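Long-range contacts in agglutinin alpha chain (Artocarpus integer, PDB 4R6R), which binds D-galactose and the T-antigen disaccharide Gal-beta1,3-GalNAc as a plant lectin, and recognises human IgA-1: residues 15-20 with 94-99; 60-65 with 88-93; 79-84 with 122-127. All coordinates share one frame; numbering follows the deposited sequence.

How the contacts relate
Within one beta-prism domain, the chemistry of the contacts follows their place. Contact 1 lies at the surface and is made mainly of tyrosine and leucine side chains, between strand 11-19 of one sheet and strand 92-97 of another. Contact 2 is partly buried and mostly polar; it uses the start of the same strand 92-97 and the turn before it, and touches contact 1 where Ile65 CD1 packs on Ile15 CD1. Contact 3 is the buried one, pairing apolar packing with a single backbone hydrogen bond and the galactoside site. It meets contact 1 where Tyr96 N and Val98 N probably bond to Leu84 O and Arg82 O, respectively, whereas contacts 2 and 3 lie about 23 Å apart between centres.

Contact 1. Residues 15-20 with 94-99; sequences INLSYN and GPYGVT
Tyr19 and Tyr96 meet between two sheets of the beta-prism fold, one holding strand 11-19 and the other strand 92-97. The strand segments 15-19 and 94-97 run at 55° to each other, with axes 6.7 Å apart at closest; they are not hydrogen-bonded to each other, and the contact is carried mainly by side chains. Tyr96 CB sits over one face of the Tyr19 ring, toward the rim, in a CH-pi contact 4.1 Å from the ring centroid. The two rings themselves are inclined at 40°, neither stacked nor edge-to-face, and Tyr19 CE1 comes within 3.7 Å of Tyr96 CD1. Tyr19 has its CG between the backbone N and the carbonyl carbon (chi1 67°), which brings CG close to Gly97 N. Leu17, two residues earlier on the same side of its strand, crosses the Tyr96 side chain at about a right angle and touches Tyr96 CB through CD1 at 4.2 Å. Val54 of strand 52-57 packs against both Leu17 and Tyr96. Gly97 takes backbone angles that call for glycine, and its CA lies 3.7 Å from Asn20 O. On the ring side, Tyr19 CD2 rests 3.5 Å from Gly97 N.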
loop_
_atom_site.group_PDB
_atom_site.type_symbol
_atom_site.label_atom_id
_atom_site.label_comp_id
_atom_site.label_asym_id
_atom_site.label_seq_id
_atom_site.Cartn_x
_atom_site.Cartn_y
_atom_site.Cartn_z
ATOM N N ILE A 15 13.108 1.754 -20.815
ATOM C CA ILE A 15 13.913 2.909 -20.334
ATOM C C ILE A 15 14.835 3.287 -21.498
ATOM O O ILE A 15 15.492 2.403 -22.106
ATOM C CB ILE A 15 14.749 2.491 -19.144
ATOM C CG1 ILE A 15 13.815 2.245 -17.935
ATOM C CG2 ILE A 15 15.629 3.629 -18.738
ATOM C CD1 ILE A 15 14.493 1.695 -16.683
ATOM N N ASN A 16 14.822 4.558 -21.826
ATOM C CA ASN A 16 15.718 5.100 -22.852
ATOM C C ASN A 16 16.675 6.102 -22.186
ATOM O O ASN A 16 16.255 7.144 -21.713
ATOM C CB ASN A 16 14.904 5.799 -23.913
ATOM C CG ASN A 16 14.072 4.844 -24.708
ATOM O OD1 ASN A 16 14.570 4.123 -25.558
ATOM N ND2 ASN A 16 12.804 4.853 -24.438
ATOM N N LEU A 17 17.962 5.758 -22.126
ATOM C CA LEU A 17 18.914 6.643 -21.462
ATOM C C LEU A 17 20.140 6.788 -22.360
ATOM O O LEU A 17 20.283 6.082 -23.398
ATOM C CB LEU A 17 19.287 6.155 -20.057
ATOM C CG LEU A 17 20.059 4.831 -19.989
ATOM C CD1 LEU A 17 21.557 5.057 -20.213
ATOM C CD2 LEU A 17 19.894 4.237 -18.595
ATOM N N SER A 18 20.906 7.826 -22.072
ATOM C CA SER A 18 22.160 7.977 -22.804
ATOM C C SER A 18 23.275 8.074 -21.815
ATOM O O SER A 18 23.089 8.415 -20.653
ATOM C CB SER A 18 22.087 9.096 -23.792
ATOM O OG SER A 18 22.156 10.357 -23.116
ATOM N N TYR A 19 24.494 7.752 -22.271
ATOM C CA TYR A 19 25.662 7.738 -21.401
ATOM C C TYR A 19 26.919 7.946 -22.182
ATOM O O TYR A 19 26.941 7.895 -23.406
ATOM C CB TYR A 19 25.755 6.361 -20.676
ATOM C CG TYR A 19 26.058 5.209 -21.634
ATOM C CD1 TYR A 19 25.012 4.568 -22.282
ATOM C CD2 TYR A 19 27.379 4.778 -21.939
ATOM C CE1 TYR A 19 25.253 3.557 -23.212
ATOM C CE2 TYR A 19 27.600 3.742 -22.847
ATOM C CZ TYR A 19 26.510 3.140 -23.436
ATOM O OH TYR A 19 26.696 2.093 -24.373
ATOM N N ASN A 20 27.966 8.299 -21.435
ATOM C CA ASN A 20 29.299 8.493 -22.048
ATOM C C ASN A 20 30.251 7.618 -21.223
ATOM O O ASN A 20 30.216 7.635 -19.999
ATOM C CB ASN A 20 29.625 9.975 -21.997
ATOM C CG ASN A 20 30.913 10.333 -22.720
ATOM O OD1 ASN A 20 31.956 9.809 -22.384
ATOM N ND2 ASN A 20 30.852 11.334 -23.639
ATOM N N GLY A 94 23.481 -3.164 -18.673
ATOM C CA GLY A 94 24.526 -2.287 -18.186
ATOM C C GLY A 94 25.680 -3.122 -17.575
ATOM O O GLY A 94 25.725 -4.355 -17.708
ATOM N N PRO A 95 26.650 -2.464 -16.952
ATOM C CA PRO A 95 26.629 -1.041 -16.659
ATOM C C PRO A 95 26.785 -0.100 -17.839
ATOM O O PRO A 95 27.479 -0.379 -18.834
ATOM C CB PRO A 95 27.815 -0.854 -15.744
ATOM C CG PRO A 95 28.789 -1.934 -16.184
ATOM C CD PRO A 95 27.856 -3.123 -16.379
ATOM N N TYR A 96 26.063 0.986 -17.725
ATOM C CA TYR A 96 26.157 2.145 -18.668
ATOM C C TYR A 96 26.849 3.270 -17.951
ATOM O O TYR A 96 26.457 3.629 -16.846
ATOM C CB TYR A 96 24.757 2.598 -19.086
ATOM C CG TYR A 96 23.972 1.462 -19.679
ATOM C CD1 TYR A 96 24.367 0.880 -20.885
ATOM C CD2 TYR A 96 22.847 0.949 -19.003
ATOM C CE1 TYR A 96 23.649 -0.188 -21.443
ATOM C CE2 TYR A 96 22.126 -0.083 -19.533
ATOM C CZ TYR A 96 22.538 -0.639 -20.761
ATOM O OH TYR A 96 21.806 -1.706 -21.249
ATOM N N GLY A 97 27.853 3.903 -18.576
ATOM C CA GLY A 97 28.556 5.056 -17.977
ATOM C C GLY A 97 29.911 4.590 -17.464
ATOM O O GLY A 97 30.560 3.682 -18.076
ATOM N N VAL A 98 30.335 5.123 -16.340
ATOM C CA VAL A 98 31.632 4.846 -15.781
ATOM C C VAL A 98 31.462 4.266 -14.384
ATOM O O VAL A 98 30.875 4.940 -13.480
ATOM C CB VAL A 98 32.481 6.133 -15.702
ATOM C CG1 VAL A 98 33.817 5.881 -15.004
ATOM C CG2 VAL A 98 32.667 6.702 -17.092
ATOM N N THR A 99 32.002 3.072 -14.195
ATOM C CA THR A 99 31.839 2.429 -12.891
ATOM C C THR A 99 32.920 2.818 -11.896
ATOM O O THR A 99 33.711 1.969 -11.462
ATOM C CB THR A 99 31.745 0.912 -13.066
ATOM O OG1 THR A 99 32.846 0.467 -13.901
ATOM C CG2 THR A 99 30.432 0.535 -13.781
#

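Contact 2. Residues 60-65 with 88-93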
loop_
_atom_site.group_PDB
_atom_site.type_symbol
_atom_site.label_atom_id
_atom_site.label_comp_id
_atom_site.label_asym_id
_atom_site.label_seq_id
_atom_site.Cartn_x
_atom_site.Cartn_y
_atom_site.Cartn_z
ATOM N N PHE A 60 7.391 -6.504 -20.628
ATOM C CA PHE A 60 6.366 -6.228 -19.616
ATOM C C PHE A 60 5.108 -7.029 -20.017
ATOM O O PHE A 60 4.776 -7.147 -21.213
ATOM C CB PHE A 60 6.076 -4.751 -19.605
ATOM C CG PHE A 60 4.929 -4.359 -18.737
ATOM C CD1 PHE A 60 5.101 -4.054 -17.382
ATOM C CD2 PHE A 60 3.640 -4.257 -19.278
ATOM C CE1 PHE A 60 4.028 -3.764 -16.577
ATOM C CE2 PHE A 60 2.570 -3.880 -18.459
ATOM C CZ PHE A 60 2.754 -3.625 -17.098
ATOM N N PRO A 61 4.412 -7.628 -19.048
ATOM C CA PRO A 61 4.626 -7.566 -17.606
ATOM C C PRO A 61 5.398 -8.701 -16.975
ATOM O O PRO A 61 5.622 -8.701 -15.764
ATOM C CB PRO A 61 3.178 -7.567 -17.058
ATOM C CG PRO A 61 2.533 -8.573 -18.008
ATOM C CD PRO A 61 3.064 -8.184 -19.375
ATOM N N SER A 62 5.879 -9.667 -17.759
ATOM C CA SER A 62 6.573 -10.774 -17.099
ATOM C C SER A 62 7.979 -10.437 -16.649
ATOM O O SER A 62 8.501 -11.051 -15.693
ATOM C CB SER A 62 6.581 -12.009 -18.025
ATOM O OG SER A 62 7.408 -11.808 -19.132
ATOM N N GLU A 63 8.569 -9.450 -17.338
ATOM C CA GLU A 63 9.934 -8.948 -17.000
ATOM C C GLU A 63 9.869 -7.646 -16.193
ATOM O O GLU A 63 9.150 -6.764 -16.610
ATOM C CB GLU A 63 10.796 -8.718 -18.254
ATOM C CG GLU A 63 12.223 -8.272 -17.911
ATOM C CD GLU A 63 13.148 -8.098 -19.091
ATOM O OE1 GLU A 63 12.662 -8.018 -20.231
ATOM O OE2 GLU A 63 14.385 -8.036 -18.866
ATOM N N TYR A 64 10.566 -7.576 -15.054
ATOM C CA TYR A 64 10.540 -6.371 -14.251
ATOM C C TYR A 64 11.871 -6.247 -13.540
ATOM O O TYR A 64 12.575 -7.210 -13.256
ATOM C CB TYR A 64 9.374 -6.420 -13.210
ATOM C CG TYR A 64 9.417 -7.642 -12.333
ATOM C CD1 TYR A 64 10.163 -7.666 -11.173
ATOM C CD2 TYR A 64 8.771 -8.828 -12.745
ATOM C CE1 TYR A 64 10.236 -8.818 -10.383
ATOM C CE2 TYR A 64 8.845 -9.969 -11.969
ATOM C CZ TYR A 64 9.592 -9.962 -10.832
ATOM O OH TYR A 64 9.649 -11.098 -10.055
ATOM N N ILE A 65 12.189 -4.991 -13.210
ATOM C CA ILE A 65 13.468 -4.645 -12.518
ATOM C C ILE A 65 13.450 -5.180 -11.065
ATOM O O ILE A 65 12.490 -4.960 -10.345
ATOM C CB ILE A 65 13.735 -3.140 -12.568
ATOM C CG1 ILE A 65 13.944 -2.720 -14.027
ATOM C CG2 ILE A 65 14.956 -2.775 -11.696
ATOM C CD1 ILE A 65 13.724 -1.210 -14.238
ATOM N N THR A 88 16.963 -7.303 -14.109
ATOM C CA THR A 88 15.571 -7.750 -14.047
ATOM C C THR A 88 15.590 -9.222 -13.724
ATOM O O THR A 88 16.674 -9.825 -13.521
ATOM C CB THR A 88 14.777 -7.580 -15.370
ATOM O OG1 THR A 88 15.309 -8.416 -16.395
ATOM C CG2 THR A 88 14.936 -6.177 -15.962
ATOM N N ASN A 89 14.381 -9.778 -13.633
ATOM C CA ASN A 89 14.233 -11.232 -13.419
ATOM C C ASN A 89 14.719 -12.032 -14.599
ATOM O O ASN A 89 14.841 -13.262 -14.491
ATOM C CB ASN A 89 12.797 -11.602 -13.024
ATOM C CG ASN A 89 11.774 -11.141 -14.040
ATOM O OD1 ASN A 89 11.920 -10.098 -14.692
ATOM N ND2 ASN A 89 10.735 -11.901 -14.180
ATOM N N LYS A 90 14.990 -11.400 -15.734
ATOM C CA LYS A 90 15.401 -12.109 -16.943
ATOM C C LYS A 90 16.843 -11.871 -17.324
ATOM O O LYS A 90 17.508 -12.763 -17.816
ATOM C CB LYS A 90 14.458 -11.741 -18.100
ATOM C CG LYS A 90 12.977 -12.029 -17.816
ATOM C CD LYS A 90 12.682 -13.479 -17.431
ATOM C CE LYS A 90 11.223 -13.673 -17.035
ATOM N NZ LYS A 90 10.389 -14.103 -18.190
ATOM N N LYS A 91 17.364 -10.661 -17.136
ATOM C CA LYS A 91 18.757 -10.385 -17.501
ATOM C C LYS A 91 19.250 -9.065 -16.945
ATOM O O LYS A 91 18.491 -8.392 -16.238
ATOM C CB LYS A 91 18.936 -10.424 -19.001
ATOM C CG LYS A 91 18.271 -9.240 -19.650
ATOM C CD LYS A 91 18.331 -9.351 -21.178
ATOM C CE LYS A 91 19.694 -8.902 -21.676
ATOM N NZ LYS A 91 20.129 -9.734 -22.832
ATOM N N THR A 92 20.492 -8.707 -17.218
ATOM C CA THR A 92 21.128 -7.497 -16.645
ATOM C C THR A 92 21.394 -6.620 -17.834
ATOM O O THR A 92 21.883 -7.107 -18.889
ATOM C CB THR A 92 22.435 -7.841 -15.896
ATOM O OG1 THR A 92 22.064 -8.690 -14.780
ATOM C CG2 THR A 92 23.149 -6.564 -15.363
ATOM N N TYR A 93 21.077 -5.311 -17.665
ATOM C CA TYR A 93 21.316 -4.283 -18.671
ATOM C C TYR A 93 22.293 -3.305 -18.061
ATOM O O TYR A 93 21.997 -2.635 -17.021
ATOM C CB TYR A 93 20.000 -3.529 -18.934
ATOM C CG TYR A 93 18.906 -4.428 -19.468
ATOM C CD1 TYR A 93 18.011 -5.081 -18.605
ATOM C CD2 TYR A 93 18.726 -4.609 -20.829
ATOM C CE1 TYR A 93 16.991 -5.904 -19.083
ATOM C CE2 TYR A 93 17.728 -5.458 -21.307
ATOM C CZ TYR A 93 16.834 -6.064 -20.420
ATOM O OH TYR A 93 15.842 -6.921 -20.841
#
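Glu63 reaches across to Thr88 and Tyr93 and forms the tight, buried part of this contact. With CG anti to the backbone N (chi1 -177°) and the chain extended beyond it, the side chain brings OE2 between two hydroxyl donors. Thr88 OG1 gives its proton to the anti lone pair of Glu63 OE2 at 2.7 Å. Tyr93 meets Glu63 tip to tip, its OH donating to OE2 from the syn side, also at 2.7 Å, and OE2 lies at the edge of the tyrosine ring. The other carboxylate oxygen, OE1, accepts from the backbone N of Asp59, so the group is gripped at both oxygens; these donors would be expected to favour the charged form. Thr88 OG1 is itself an acceptor from the backbone N of Lys90 and Lys91, which ties the carboxylate to the turn.

Asn89 clasps the 62-64 backbone with its amide. ND2 donates to Ser62 O at 2.8 Å, nearly straight at 167°, while the N-H of Tyr64 comes to OD1 from above the plane of the Asn89 carbonyl. The same amide lies over one face of the Tyr64 ring, stacked with planes 27° apart and CG offset toward the rim. Next along the chain, Ile65 pairs with Thr88 as an antiparallel non-hydrogen-bonded pair.

The solvent side is looser. Lys90 lays CG 3.8 Å from Glu63 CG, but its NZ stays 6.8 Å from Glu63 OE1, too far for a salt bridge. Lys91 is exposed and merely brushes OE2 with CG.

Thr88 OG1, accepting from the backbone N two and three residues on, makes the ST turn and ST motif of the connection between strands 78-88 and 92-97.

Contact 3. Residues 79-84 with 122-127. With 147 (4-nitrophenyl beta-D-galactopyranoside), chain I.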
loop_
_atom_site.group_PDB
_atom_site.type_symbol
_atom_site.label_atom_id
_atom_site.label_comp_id
_atom_site.label_asym_id
_atom_site.label_seq_id
_atom_site.Cartn_x
_atom_site.Cartn_y
_atom_site.Cartn_z
ATOM N N VAL A 79 29.054 16.265 -8.208
ATOM C CA VAL A 79 28.726 14.859 -7.889
ATOM C C VAL A 79 27.525 14.446 -8.733
ATOM O O VAL A 79 26.509 15.122 -8.745
ATOM C CB VAL A 79 28.348 14.690 -6.391
ATOM C CG1 VAL A 79 27.896 13.246 -6.109
ATOM C CG2 VAL A 79 29.490 15.167 -5.480
ATOM N N VAL A 80 27.727 13.404 -9.534
ATOM C CA VAL A 80 26.669 12.972 -10.513
ATOM C C VAL A 80 26.551 11.437 -10.486
ATOM O O VAL A 80 27.335 10.778 -9.836
ATOM C CB VAL A 80 26.973 13.502 -11.955
ATOM C CG1 VAL A 80 27.061 15.043 -11.932
ATOM C CG2 VAL A 80 28.286 12.935 -12.475
ATOM N N VAL A 81 25.514 10.901 -11.137
ATOM C CA VAL A 81 25.358 9.478 -11.263
ATOM C C VAL A 81 26.205 9.071 -12.485
ATOM O O VAL A 81 25.869 9.367 -13.630
ATOM C CB VAL A 81 23.887 9.147 -11.501
ATOM C CG1 VAL A 81 23.695 7.634 -11.679
ATOM C CG2 VAL A 81 23.119 9.679 -10.303
ATOM N N ARG A 82 27.352 8.483 -12.175
ATOM C CA ARG A 82 28.319 8.082 -13.185
ATOM C C ARG A 82 27.943 6.792 -13.943
ATOM O O ARG A 82 28.283 6.676 -15.111
ATOM C CB ARG A 82 29.713 7.918 -12.587
ATOM C CG ARG A 82 30.234 9.285 -12.089
ATOM C CD ARG A 82 31.742 9.334 -11.980
ATOM N NE ARG A 82 32.268 9.478 -13.354
ATOM C CZ ARG A 82 33.561 9.372 -13.655
ATOM N NH1 ARG A 82 34.463 9.129 -12.690
ATOM N NH2 ARG A 82 33.937 9.496 -14.891
ATOM N N SER A 83 27.214 5.833 -13.311
ATOM C CA SER A 83 26.806 4.647 -14.008
ATOM C C SER A 83 25.502 4.164 -13.415
ATOM O O SER A 83 25.191 4.435 -12.273
ATOM C CB SER A 83 27.889 3.547 -13.849
ATOM O OG SER A 83 27.626 2.322 -14.443
ATOM N N LEU A 84 24.806 3.415 -14.245
ATOM C CA LEU A 84 23.581 2.662 -13.835
ATOM C C LEU A 84 23.633 1.288 -14.430
ATOM O O LEU A 84 24.047 1.068 -15.600
ATOM C CB LEU A 84 22.306 3.324 -14.345
ATOM C CG LEU A 84 22.013 4.661 -13.696
ATOM C CD1 LEU A 84 20.903 5.401 -14.465
ATOM C CD2 LEU A 84 21.565 4.444 -12.241
ATOM N N TYR A 122 24.433 18.955 -16.909
ATOM C CA TYR A 122 25.269 18.284 -17.947
ATOM C C TYR A 122 25.045 16.759 -17.833
ATOM O O TYR A 122 25.087 16.017 -18.837
ATOM C CB TYR A 122 26.772 18.625 -17.721
ATOM C CG TYR A 122 27.192 20.012 -18.237
ATOM C CD1 TYR A 122 26.287 21.026 -18.402
ATOM C CD2 TYR A 122 28.501 20.219 -18.667
ATOM C CE1 TYR A 122 26.648 22.280 -18.881
ATOM C CE2 TYR A 122 28.875 21.461 -19.193
ATOM C CZ TYR A 122 27.943 22.462 -19.278
ATOM O OH TYR A 122 28.287 23.704 -19.792
ATOM N N TRP A 123 24.962 16.305 -16.578
ATOM C CA TRP A 123 24.766 14.842 -16.307
ATOM C C TRP A 123 23.579 14.670 -15.343
ATOM O O TRP A 123 23.080 15.620 -14.730
ATOM C CB TRP A 123 26.029 14.134 -15.771
ATOM C CG TRP A 123 27.142 14.411 -16.724
ATOM C CD1 TRP A 123 27.344 13.837 -17.979
ATOM C CD2 TRP A 123 28.153 15.471 -16.585
ATOM N NE1 TRP A 123 28.429 14.461 -18.591
ATOM C CE2 TRP A 123 28.951 15.425 -17.783
ATOM C CE3 TRP A 123 28.426 16.446 -15.621
ATOM C CZ2 TRP A 123 30.025 16.325 -18.012
ATOM C CZ3 TRP A 123 29.536 17.314 -15.838
ATOM C CH2 TRP A 123 30.289 17.245 -17.007
ATOM N N LEU A 124 23.151 13.399 -15.190
ATOM C CA LEU A 124 22.166 13.029 -14.178
ATOM C C LEU A 124 22.806 13.331 -12.808
ATOM O O LEU A 124 23.758 12.704 -12.393
ATOM C CB LEU A 124 21.841 11.537 -14.323
ATOM C CG LEU A 124 20.795 10.977 -13.291
ATOM C CD1 LEU A 124 19.472 11.708 -13.355
ATOM C CD2 LEU A 124 20.649 9.457 -13.557
ATOM N N ASP A 125 22.210 14.283 -12.112
ATOM C CA ASP A 125 22.750 14.712 -10.825
ATOM C C ASP A 125 22.359 13.782 -9.708
ATOM O O ASP A 125 23.176 13.449 -8.880
ATOM C CB ASP A 125 22.233 16.124 -10.468
ATOM C CG ASP A 125 22.562 17.180 -11.550
ATOM O OD1 ASP A 125 23.769 17.252 -11.873
ATOM O OD2 ASP A 125 21.629 17.846 -12.080
ATOM N N TYR A 126 21.076 13.363 -9.714
ATOM C CA TYR A 126 20.594 12.522 -8.626
ATOM C C TYR A 126 19.285 11.993 -9.160
ATOM O O TYR A 126 18.676 12.559 -10.087
ATOM C CB TYR A 126 20.451 13.284 -7.245
ATOM C CG TYR A 126 19.531 14.436 -7.270
ATOM C CD1 TYR A 126 18.139 14.275 -7.259
ATOM C CD2 TYR A 126 20.052 15.763 -7.281
ATOM C CE1 TYR A 126 17.289 15.376 -7.326
ATOM C CE2 TYR A 126 19.212 16.866 -7.339
ATOM C CZ TYR A 126 17.844 16.682 -7.351
ATOM O OH TYR A 126 17.031 17.799 -7.397
ATOM N N PHE A 127 18.817 10.931 -8.485
ATOM C CA PHE A 127 17.466 10.428 -8.770
ATOM C C PHE A 127 16.930 9.667 -7.580
ATOM O O PHE A 127 17.691 9.284 -6.666
ATOM C CB PHE A 127 17.446 9.507 -10.018
ATOM C CG PHE A 127 18.015 8.129 -9.777
ATOM C CD1 PHE A 127 19.379 7.914 -9.681
ATOM C CD2 PHE A 127 17.198 7.008 -9.608
ATOM C CE1 PHE A 127 19.906 6.648 -9.386
ATOM C CE2 PHE A 127 17.725 5.751 -9.409
ATOM C CZ PHE A 127 19.082 5.534 -9.235
HETATM C C1 147 I . 25.485 22.140 -14.469
HETATM C C2 147 I . 24.469 22.670 -13.419
HETATM O O2 147 I . 24.523 24.114 -13.243
HETATM C C3 147 I . 24.674 21.992 -12.053
HETATM O O3 147 I . 23.577 22.375 -11.198
HETATM C C4 147 I . 24.719 20.410 -12.262
HETATM O O4 147 I . 23.419 20.084 -12.705
HETATM C C5 147 I . 25.789 20.058 -13.399
HETATM C C6 147 I . 26.193 18.567 -13.480
HETATM O O6 147 I . 25.198 17.763 -14.147
HETATM O O5 147 I . 25.409 20.650 -14.669
HETATM O O1 147 I . 25.290 22.929 -15.670
HETATM O O HOH W 1 25.516 17.499 -9.752
#
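Val81, Val80 and Leu124 bury most of the surface here, where strands 79-84 and 124-127 cross at 89° with axes 4.7 Å apart. At the crossing Val81 N donates to Leu124 O at 2.8 Å, almost straight (173°) and nearly along the C=O axis. Val81 and Leu124 then lie side by side, pointing the same way, with Val81 CB 3.8 Å from Leu124 CD2. The Leu84 side chain crosses that of Leu124 at about a right angle, CD1 meeting CD2, and Phe127 extends the apolar patch, presenting its ring edge to Val81 CG2.

Val80 turns to the sugar side. CB touches Leu124 O and Trp123 CB, and CG1, anti to the carbonyl carbon (chi1 -58°), rests 3.9 Å from C6 of the galactoside. Next to it Asp125 OD1 accepts from the ligand O6 at 2.7 Å and from a water that also bonds to Val79 O, bridging the segments. Trp123 N donates to O6, and Tyr122 N to the ring oxygen O5 at 3.0 Å. Ser119 OG bonds to Asp125 OD2, and Gly1 N supplies a further bond to the ligand. This is the galactose-binding site of a jacalin-type beta-prism lectin, set beside the packed interior.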